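Local coordinates for alginate lyase, family PL7 (Zobellia galactanivorans, PDB 4BE3), which cleaves alginate from its chain ends as an exolytic lyase of polysaccharide lyase family 7, at residues D34-E39 and D45-K50; V136-E141 and G196-T201. All blocks are in the same frame, centred on the assembly; numbering follows the deposited sequence.

Contact 1 of 2, residues D34-E39 and D45-K50; sequences DFFYVE and DWVVFK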
ATOM      1  N   ASP A  34     -19.770  -9.912 -24.082  1.00 36.61           N
ATOM      2  CA  ASP A  34     -20.807 -10.340 -23.056  1.00 35.78           C
ATOM      3  C   ASP A  34     -20.357 -10.316 -21.606  1.00 31.50           C
ATOM      4  O   ASP A  34     -21.180 -10.753 -20.774  1.00 30.17           O
ATOM      5  CB  ASP A  34     -21.279 -11.768 -23.304  1.00 40.45           C
ATOM      6  CG  ASP A  34     -22.130 -11.894 -24.559  1.00 60.90           C
ATOM      7  OD1 ASP A  34     -22.542 -10.832 -25.176  1.00 56.98           O
ATOM      8  OD2 ASP A  34     -22.323 -13.091 -24.901  1.00 65.75           O
ATOM      9  N   PHE A  35     -19.118  -9.914 -21.280  1.00 27.16           N
ATOM     10  CA  PHE A  35     -18.723  -9.856 -19.854  1.00 27.13           C
ATOM     11  C   PHE A  35     -18.073  -8.539 -19.570  1.00 26.95           C
ATOM     12  O   PHE A  35     -18.378  -7.903 -18.589  1.00 25.57           O
ATOM     13  CB  PHE A  35     -17.749 -10.967 -19.493  1.00 26.39           C
ATOM     14  CG  PHE A  35     -18.402 -12.357 -19.642  1.00 26.65           C
ATOM     15  CD1 PHE A  35     -19.291 -12.825 -18.696  1.00 26.40           C
ATOM     16  CD2 PHE A  35     -18.103 -13.141 -20.753  1.00 33.05           C
ATOM     17  CE1 PHE A  35     -19.902 -14.098 -18.874  1.00 29.08           C
ATOM     18  CE2 PHE A  35     -18.711 -14.397 -20.935  1.00 35.31           C
ATOM     19  CZ  PHE A  35     -19.600 -14.866 -20.011  1.00 34.90           C
ATOM     20  N   PHE A  36     -17.056  -8.166 -20.388  1.00 28.37           N
ATOM     21  CA  PHE A  36     -16.158  -7.071 -19.906  1.00 24.66           C
ATOM     22  C   PHE A  36     -15.723  -6.343 -21.144  1.00 29.80           C
ATOM     23  O   PHE A  36     -14.939  -6.924 -21.952  1.00 30.33           O
ATOM     24  CB  PHE A  36     -14.933  -7.612 -19.197  1.00 24.91           C
ATOM     25  CG  PHE A  36     -13.908  -6.521 -18.772  1.00 25.69           C
ATOM     26  CD1 PHE A  36     -14.258  -5.411 -17.935  1.00 26.25           C
ATOM     27  CD2 PHE A  36     -12.581  -6.620 -19.266  1.00 27.04           C
ATOM     28  CE1 PHE A  36     -13.265  -4.475 -17.557  1.00 27.93           C
ATOM     29  CE2 PHE A  36     -11.608  -5.694 -18.876  1.00 26.52           C
ATOM     30  CZ  PHE A  36     -11.962  -4.619 -18.109  1.00 26.69           C
ATOM     31  N   TYR A  37     -16.328  -5.197 -21.407  1.00 29.76           N
ATOM     32  CA  TYR A  37     -16.157  -4.595 -22.773  1.00 31.28           C
ATOM     33  C   TYR A  37     -16.562  -3.152 -22.681  1.00 32.84           C
ATOM     34  O   TYR A  37     -17.005  -2.684 -21.665  1.00 33.02           O
ATOM     35  CB  TYR A  37     -16.983  -5.245 -23.878  1.00 32.93           C
ATOM     36  CG  TYR A  37     -18.472  -5.381 -23.539  1.00 33.00           C
ATOM     37  CD1 TYR A  37     -18.914  -6.535 -22.843  1.00 33.62           C
ATOM     38  CD2 TYR A  37     -19.395  -4.403 -23.898  1.00 29.30           C
ATOM     39  CE1 TYR A  37     -20.297  -6.685 -22.551  1.00 32.61           C
ATOM     40  CE2 TYR A  37     -20.758  -4.565 -23.630  1.00 31.01           C
ATOM     41  CZ  TYR A  37     -21.183  -5.686 -22.959  1.00 33.64           C
ATOM     42  OH  TYR A  37     -22.570  -5.801 -22.673  1.00 33.22           O
ATOM     43  N   VAL A  38     -16.371  -2.416 -23.752  1.00 32.52           N
ATOM     44  CA  VAL A  38     -16.643  -0.955 -23.743  1.00 31.34           C
ATOM     45  C   VAL A  38     -17.931  -0.746 -24.519  1.00 33.87           C
ATOM     46  O   VAL A  38     -18.149  -1.421 -25.556  1.00 33.91           O
ATOM     47  CB  VAL A  38     -15.521  -0.123 -24.464  1.00 33.74           C
ATOM     48  CG1 VAL A  38     -15.999   1.323 -24.571  1.00 35.64           C
ATOM     49  CG2 VAL A  38     -14.234  -0.234 -23.586  1.00 31.21           C
ATOM     50  N   GLU A  39     -18.785   0.177 -24.095  1.00 31.72           N
ATOM     51  CA  GLU A  39     -19.999   0.526 -24.852  1.00 34.45           C
ATOM     52  C   GLU A  39     -19.977   2.013 -24.968  1.00 36.71           C
ATOM     53  O   GLU A  39     -19.611   2.717 -24.027  1.00 34.78           O
ATOM     54  CB  GLU A  39     -21.358   0.094 -24.132  1.00 38.48           C
ATOM     55  CG  GLU A  39     -22.443   0.210 -25.198  1.00 47.95           C
ATOM     56  CD  GLU A  39     -23.583  -0.729 -25.022  1.00 47.45           C
ATOM     57  OE1 GLU A  39     -23.436  -1.953 -24.613  1.00 40.52           O
ATOM     58  OE2 GLU A  39     -24.676  -0.204 -25.320  1.00 46.79           O
ATOM     59  N   ASP A  45     -17.911   7.028 -23.354  1.00 38.21           N
ATOM     60  CA  ASP A  45     -17.603   5.604 -23.429  1.00 39.11           C
ATOM     61  C   ASP A  45     -17.721   5.019 -21.971  1.00 31.04           C
ATOM     62  O   ASP A  45     -17.317   5.713 -21.018  1.00 31.34           O
ATOM     63  CB  ASP A  45     -16.197   5.463 -23.908  1.00 39.60           C
ATOM     64  CG  ASP A  45     -16.086   5.884 -25.428  1.00 48.26           C
ATOM     65  OD1 ASP A  45     -16.938   5.436 -26.208  1.00 42.16           O
ATOM     66  OD2 ASP A  45     -15.167   6.619 -25.745  1.00 50.34           O
ATOM     67  N   TRP A  46     -18.145   3.758 -21.852  1.00 28.79           N
ATOM     68  CA  TRP A  46     -18.350   3.167 -20.510  1.00 28.69           C
ATOM     69  C   TRP A  46     -17.720   1.801 -20.529  1.00 26.79           C
ATOM     70  O   TRP A  46     -17.760   1.120 -21.546  1.00 29.40           O
ATOM     71  CB  TRP A  46     -19.937   2.974 -20.273  1.00 26.48           C
ATOM     72  CG  TRP A  46     -20.695   4.246 -20.232  1.00 29.51           C
ATOM     73  CD1 TRP A  46     -21.232   4.972 -21.309  1.00 30.89           C
ATOM     74  CD2 TRP A  46     -21.082   4.999 -19.030  1.00 28.30           C
ATOM     75  NE1 TRP A  46     -21.807   6.161 -20.853  1.00 33.88           N
ATOM     76  CE2 TRP A  46     -21.785   6.216 -19.506  1.00 30.38           C
ATOM     77  CE3 TRP A  46     -20.944   4.778 -17.658  1.00 25.70           C
ATOM     78  CZ2 TRP A  46     -22.277   7.189 -18.622  1.00 31.89           C
ATOM     79  CZ3 TRP A  46     -21.451   5.754 -16.761  1.00 27.74           C
ATOM     80  CH2 TRP A  46     -22.124   6.911 -17.241  1.00 30.08           C
ATOM     81  N   VAL A  47     -17.192   1.370 -19.388  1.00 25.74           N
ATOM     82  CA  VAL A  47     -16.709   0.075 -19.251  1.00 22.90           C
ATOM     83  C   VAL A  47     -17.905  -0.757 -18.707  1.00 25.54           C
ATOM     84  O   VAL A  47     -18.458  -0.345 -17.628  1.00 23.75           O
ATOM     85  CB  VAL A  47     -15.607   0.044 -18.189  1.00 26.53           C
ATOM     86  CG1 VAL A  47     -15.181  -1.384 -17.987  1.00 25.55           C
ATOM     87  CG2 VAL A  47     -14.413   0.979 -18.645  1.00 27.24           C
ATOM     88  N   VAL A  48     -18.257  -1.823 -19.418  1.00 24.99           N
ATOM     89  CA  VAL A  48     -19.422  -2.594 -19.035  1.00 26.88           C
ATOM     90  C   VAL A  48     -18.948  -3.781 -18.294  1.00 27.18           C
ATOM     91  O   VAL A  48     -18.068  -4.489 -18.796  1.00 25.89           O
ATOM     92  CB  VAL A  48     -20.210  -3.041 -20.275  1.00 28.58           C
ATOM     93  CG1 VAL A  48     -21.421  -3.969 -19.941  1.00 25.50           C
ATOM     94  CG2 VAL A  48     -20.762  -1.861 -21.071  1.00 28.06           C
ATOM     95  N   PHE A  49     -19.613  -4.151 -17.157  1.00 21.38           N
ATOM     96  CA  PHE A  49     -19.379  -5.394 -16.569  1.00 22.84           C
ATOM     97  C   PHE A  49     -20.757  -6.108 -16.594  1.00 23.54           C
ATOM     98  O   PHE A  49     -21.782  -5.499 -16.071  1.00 23.73           O
ATOM     99  CB  PHE A  49     -19.048  -5.203 -15.068  1.00 20.89           C
ATOM    100  CG  PHE A  49     -17.701  -4.476 -14.871  1.00 22.85           C
ATOM    101  CD1 PHE A  49     -17.643  -3.088 -14.957  1.00 20.38           C
ATOM    102  CD2 PHE A  49     -16.537  -5.237 -14.609  1.00 21.21           C
ATOM    103  CE1 PHE A  49     -16.374  -2.395 -14.855  1.00 23.02           C
ATOM    104  CE2 PHE A  49     -15.297  -4.582 -14.443  1.00 21.77           C
ATOM    105  CZ  PHE A  49     -15.245  -3.170 -14.534  1.00 23.40           C
ATOM    106  N   LYS A  50     -20.793  -7.298 -17.177  1.00 24.14           N
ATOM    107  CA  LYS A  50     -22.093  -7.958 -17.334  1.00 23.28           C
ATOM    108  C   LYS A  50     -21.868  -9.373 -16.838  1.00 27.13           C
ATOM    109  O   LYS A  50     -20.780  -9.984 -17.071  1.00 24.78           O
ATOM    110  CB  LYS A  50     -22.463  -7.891 -18.767  1.00 24.90           C
ATOM    111  CG  LYS A  50     -23.907  -8.515 -19.031  1.00 27.54           C
ATOM    112  CD  LYS A  50     -24.177  -8.513 -20.552  1.00 29.16           C
ATOM    113  CE  LYS A  50     -25.644  -8.959 -20.723  1.00 30.48           C
ATOM    114  NZ  LYS A  50     -26.070  -8.785 -22.149  1.00 32.86           N
TER
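Tyr37 lays one face of its ring over Val48: Val48 CB sits 3.9 Å from the ring centroid in a CH-pi contact, displaced toward the rim, while Val48 CG1 reaches Tyr37 CZ at 3.5 Å. The ring gets there because Tyr37 CG stands between its own backbone N and carbonyl carbon (chi1 51°), which swings it across the partner strand. Its hydroxyl end continues to the aliphatic shaft of Lys50, with Tyr37 OH 3.8 Å from Lys50 CD. With an alanine in place of Tyr37, the ring over Val48 is gone, and a gap is likely to open beside Val48 and Lys50 CD. On the opposite face of the sheet, Phe36 and Phe49 lie side by side, pointing the same way with their planes inclined at 46°, and Val47 CG1 fills in beside Phe36 CE1 at 3.7 Å. Between these two faces, Tyr37 and Val48 exchange two backbone hydrogen bonds; the one from Val48 N to Tyr37 O is short (2.7 Å) and nearly straight at 171°. Glu39 and Trp46 form a second such pair, and Lys50 N adds a bond to Phe35 O. This is an antiparallel beta hairpin at the border of a jelly-roll sheet.

Contact 2 of 2, residues V136-E141 and G196-T201; sequences VFWNYE and GIMYLT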
ATOM      1  N   VAL A 136     -29.807   2.182  -3.235  1.00 15.57           N
ATOM      2  CA  VAL A 136     -28.309   1.975  -3.045  1.00 15.50           C
ATOM      3  C   VAL A 136     -28.093   1.898  -1.569  1.00 17.14           C
ATOM      4  O   VAL A 136     -28.637   2.734  -0.776  1.00 16.69           O
ATOM      5  CB  VAL A 136     -27.555   3.207  -3.575  1.00 14.91           C
ATOM      6  CG1 VAL A 136     -26.011   3.054  -3.206  1.00 17.10           C
ATOM      7  CG2 VAL A 136     -27.639   3.204  -5.146  1.00 17.75           C
ATOM      8  N   PHE A 137     -27.392   0.855  -1.097  1.00 16.55           N
ATOM      9  CA  PHE A 137     -27.165   0.768   0.312  1.00 15.58           C
ATOM     10  C   PHE A 137     -25.801   0.088   0.499  1.00 16.76           C
ATOM     11  O   PHE A 137     -25.243  -0.443  -0.515  1.00 17.17           O
ATOM     12  CB  PHE A 137     -28.204  -0.131   1.062  1.00 16.70           C
ATOM     13  CG  PHE A 137     -28.472  -1.465   0.412  1.00 16.58           C
ATOM     14  CD1 PHE A 137     -27.674  -2.599   0.804  1.00 16.32           C
ATOM     15  CD2 PHE A 137     -29.631  -1.626  -0.410  1.00 17.07           C
ATOM     16  CE1 PHE A 137     -27.954  -3.941   0.321  1.00 17.60           C
ATOM     17  CE2 PHE A 137     -29.880  -2.961  -0.949  1.00 17.82           C
ATOM     18  CZ  PHE A 137     -29.089  -4.049  -0.558  1.00 17.12           C
ATOM     19  N   TRP A 138     -25.225   0.150   1.671  1.00 16.49           N
ATOM     20  CA  TRP A 138     -23.913  -0.527   1.812  1.00 15.92           C
ATOM     21  C   TRP A 138     -23.905  -1.391   3.046  1.00 15.61           C
ATOM     22  O   TRP A 138     -24.525  -1.026   4.043  1.00 17.67           O
ATOM     23  CB  TRP A 138     -22.767   0.507   1.836  1.00 15.64           C
ATOM     24  CG  TRP A 138     -22.792   1.378   3.051  1.00 18.03           C
ATOM     25  CD1 TRP A 138     -23.516   2.565   3.181  1.00 19.20           C
ATOM     26  CD2 TRP A 138     -22.016   1.207   4.289  1.00 17.56           C
ATOM     27  NE1 TRP A 138     -23.215   3.164   4.376  1.00 20.56           N
ATOM     28  CE2 TRP A 138     -22.325   2.385   5.099  1.00 18.07           C
ATOM     29  CE3 TRP A 138     -21.081   0.235   4.746  1.00 17.46           C
ATOM     30  CZ2 TRP A 138     -21.771   2.607   6.382  1.00 21.86           C
ATOM     31  CZ3 TRP A 138     -20.516   0.477   6.033  1.00 22.59           C
ATOM     32  CH2 TRP A 138     -20.863   1.605   6.814  1.00 21.97           C
ATOM     33  N   ASN A 139     -23.196  -2.514   2.998  1.00 15.69           N
ATOM     34  CA  ASN A 139     -23.247  -3.483   4.136  1.00 15.62           C
ATOM     35  C   ASN A 139     -21.815  -3.569   4.745  1.00 16.52           C
ATOM     36  O   ASN A 139     -20.815  -3.542   3.961  1.00 18.87           O
ATOM     37  CB  ASN A 139     -23.477  -4.874   3.590  1.00 15.88           C
ATOM     38  CG  ASN A 139     -24.960  -5.089   3.283  1.00 18.17           C
ATOM     39  OD1 ASN A 139     -25.683  -4.105   3.149  1.00 17.92           O
ATOM     40  ND2 ASN A 139     -25.386  -6.415   3.114  1.00 18.00           N
ATOM     41  N   TYR A 140     -21.762  -3.682   6.061  1.00 16.86           N
ATOM     42  CA  TYR A 140     -20.474  -3.926   6.774  1.00 17.50           C
ATOM     43  C   TYR A 140     -20.598  -5.361   7.234  1.00 19.84           C
ATOM     44  O   TYR A 140     -21.615  -5.683   7.926  1.00 19.33           O
ATOM     45  CB  TYR A 140     -20.458  -2.981   7.997  1.00 18.08           C
ATOM     46  CG  TYR A 140     -19.255  -3.330   8.880  1.00 19.23           C
ATOM     47  CD1 TYR A 140     -17.972  -2.851   8.499  1.00 18.83           C
ATOM     48  CD2 TYR A 140     -19.432  -4.111  10.053  1.00 19.80           C
ATOM     49  CE1 TYR A 140     -16.866  -3.125   9.300  1.00 19.42           C
ATOM     50  CE2 TYR A 140     -18.318  -4.426  10.872  1.00 22.14           C
ATOM     51  CZ  TYR A 140     -17.039  -3.915  10.418  1.00 20.63           C
ATOM     52  OH  TYR A 140     -15.915  -4.249  11.244  1.00 23.01           O
ATOM     53  N   GLU A 141     -19.609  -6.252   6.967  1.00 17.95           N
ATOM     54  CA  GLU A 141     -19.724  -7.594   7.517  1.00 19.10           C
ATOM     55  C   GLU A 141     -18.785  -7.710   8.705  1.00 22.09           C
ATOM     56  O   GLU A 141     -17.601  -7.218   8.647  1.00 21.32           O
ATOM     57  CB  GLU A 141     -19.294  -8.520   6.404  1.00 18.82           C
ATOM     58  CG  GLU A 141     -19.260  -9.983   6.933  1.00 22.55           C
ATOM     59  CD  GLU A 141     -19.042 -10.913   5.742  1.00 26.67           C
ATOM     60  OE1 GLU A 141     -18.232 -10.652   4.774  1.00 25.73           O
ATOM     61  OE2 GLU A 141     -19.708 -11.995   5.768  1.00 32.77           O
ATOM     62  N   GLY A 196      -7.187   3.717   9.046  1.00 25.66           N
ATOM     63  CA  GLY A 196      -8.019   2.682   9.623  1.00 27.16           C
ATOM     64  C   GLY A 196      -9.504   3.095   9.704  1.00 25.15           C
ATOM     65  O   GLY A 196     -10.298   2.286  10.202  1.00 25.55           O
ATOM     66  N   ILE A 197      -9.815   4.320   9.314  1.00 23.19           N
ATOM     67  CA  ILE A 197     -11.226   4.799   9.385  1.00 24.04           C
ATOM     68  C   ILE A 197     -11.759   4.940   7.962  1.00 23.06           C
ATOM     69  O   ILE A 197     -11.154   5.533   7.098  1.00 22.02           O
ATOM     70  CB  ILE A 197     -11.362   6.101  10.205  1.00 24.36           C
ATOM     71  CG1 ILE A 197     -10.819   5.866  11.708  1.00 25.71           C
ATOM     72  CG2 ILE A 197     -12.824   6.529  10.170  1.00 25.15           C
ATOM     73  CD1 ILE A 197     -10.913   7.168  12.466  1.00 35.21           C
ATOM     74  N   MET A 198     -12.937   4.336   7.677  1.00 20.95           N
ATOM     75  CA  MET A 198     -13.481   4.301   6.352  1.00 19.69           C
ATOM     76  C   MET A 198     -14.496   5.470   6.276  1.00 23.52           C
ATOM     77  O   MET A 198     -15.470   5.484   7.052  1.00 24.17           O
ATOM     78  CB  MET A 198     -14.268   2.927   6.171  1.00 20.03           C
ATOM     79  CG  MET A 198     -14.977   2.930   4.786  1.00 20.56           C
ATOM     80  SD  MET A 198     -15.465   1.179   4.465  1.00 23.66           S
ATOM     81  CE  MET A 198     -16.786   0.877   5.760  1.00 21.33           C
ATOM     82  N   TYR A 199     -14.258   6.419   5.383  1.00 21.30           N
ATOM     83  CA  TYR A 199     -15.104   7.547   5.156  1.00 23.32           C
ATOM     84  C   TYR A 199     -15.752   7.317   3.775  1.00 22.20           C
ATOM     85  O   TYR A 199     -15.063   7.213   2.690  1.00 21.41           O
ATOM     86  CB  TYR A 199     -14.234   8.831   5.038  1.00 21.24           C
ATOM     87  CG  TYR A 199     -13.496   9.104   6.308  1.00 25.73           C
ATOM     88  CD1 TYR A 199     -14.143   9.729   7.387  1.00 25.33           C
ATOM     89  CD2 TYR A 199     -12.170   8.710   6.440  1.00 26.66           C
ATOM     90  CE1 TYR A 199     -13.475   9.998   8.632  1.00 28.15           C
ATOM     91  CE2 TYR A 199     -11.454   8.962   7.665  1.00 28.13           C
ATOM     92  CZ  TYR A 199     -12.137   9.609   8.727  1.00 30.45           C
ATOM     93  OH  TYR A 199     -11.486   9.810   9.882  1.00 28.14           O
ATOM     94  N   LEU A 200     -17.107   7.235   3.716  1.00 19.74           N
ATOM     95  CA  LEU A 200     -17.804   7.020   2.476  1.00 18.07           C
ATOM     96  C   LEU A 200     -18.500   8.264   2.017  1.00 18.44           C
ATOM     97  O   LEU A 200     -18.985   9.044   2.879  1.00 22.01           O
ATOM     98  CB  LEU A 200     -18.907   5.891   2.710  1.00 17.59           C
ATOM     99  CG  LEU A 200     -18.323   4.650   3.341  1.00 20.28           C
ATOM    100  CD1 LEU A 200     -19.627   3.678   3.519  1.00 20.24           C
ATOM    101  CD2 LEU A 200     -17.345   3.982   2.354  1.00 18.85           C
ATOM    102  N   THR A 201     -18.494   8.427   0.672  1.00 17.85           N
ATOM    103  CA  THR A 201     -19.298   9.568   0.140  1.00 19.71           C
ATOM    104  C   THR A 201     -20.062   9.016  -0.996  1.00 18.79           C
ATOM    105  O   THR A 201     -19.461   8.443  -1.961  1.00 20.38           O
ATOM    106  CB  THR A 201     -18.385  10.712  -0.340  1.00 21.57           C
ATOM    107  OG1 THR A 201     -17.522  11.069   0.767  1.00 23.11           O
ATOM    108  CG2 THR A 201     -19.197  12.024  -0.786  1.00 22.90           C
TER
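Leu200 pushes its CD1 methyl squarely onto the indole of Trp138, and this is the tight half of the contact. Leu200 CD1 hangs over the centre of the indole, 3.4 Å from Trp138 CE2. At 18° off the normal of the five-membered ring it makes a CH-pi contact over the face, and this single branch does all the touching for the leucine. Trp138 holds its indole between its own N and carbonyl carbon (chi1 67°), which presents the broad face to the approaching leucine.

The two strands do not pair: the nearest alpha carbons, Trp138 CA and Leu200 CA, are 9.7 Å apart, and side chains alone bridge the distance. That is face-to-face sheet packing in the beta-jelly roll of PL7 lyases, with strand 133-141 in one antiparallel sheet and strand 197-203 in the other. Around this spot Phe212 meets the indole edge-to-face, and Ile121 touches both Trp138 and Leu200.

Met198 supplies the looser half. Coming from the direction opposite to Trp138, it bends at chi3 (68°) and brings only its terminal methyl to the six-membered ring, Met198 CE standing 3.8 Å from Trp138 CZ3 and oblique to the indole. Met198 also touches Ile191 and Val193 on strand 187-194 and Lys214 on strand 210-215. Near it, Tyr140 is held by other partners: its hydroxyl is hydrogen-bonded to Glu244 and its ring makes a cation-pi contact with Lys214. On the far side of strand 197-203, away from Trp138, the partly exposed Tyr199 ring rests one face against Ile197 CG2.

Contact 1 comes first along the chain and is complete before contact 2 begins. Their centres lie 26 Å apart, on opposite sides of the chain's centre, and their nearest atoms are about 13 Å from each other. One sheet connects them: the hairpin of strands 36-41 and 44-52 forms one border of the seven-stranded antiparallel sheet, while strand 197-203 is next to its other outermost strand, 210-215. Contact 1 therefore joins neighbouring strands within that sheet, whereas contact 2 packs the sheet against the second, curled one through strand 133-141, in the buried interior of the jelly roll.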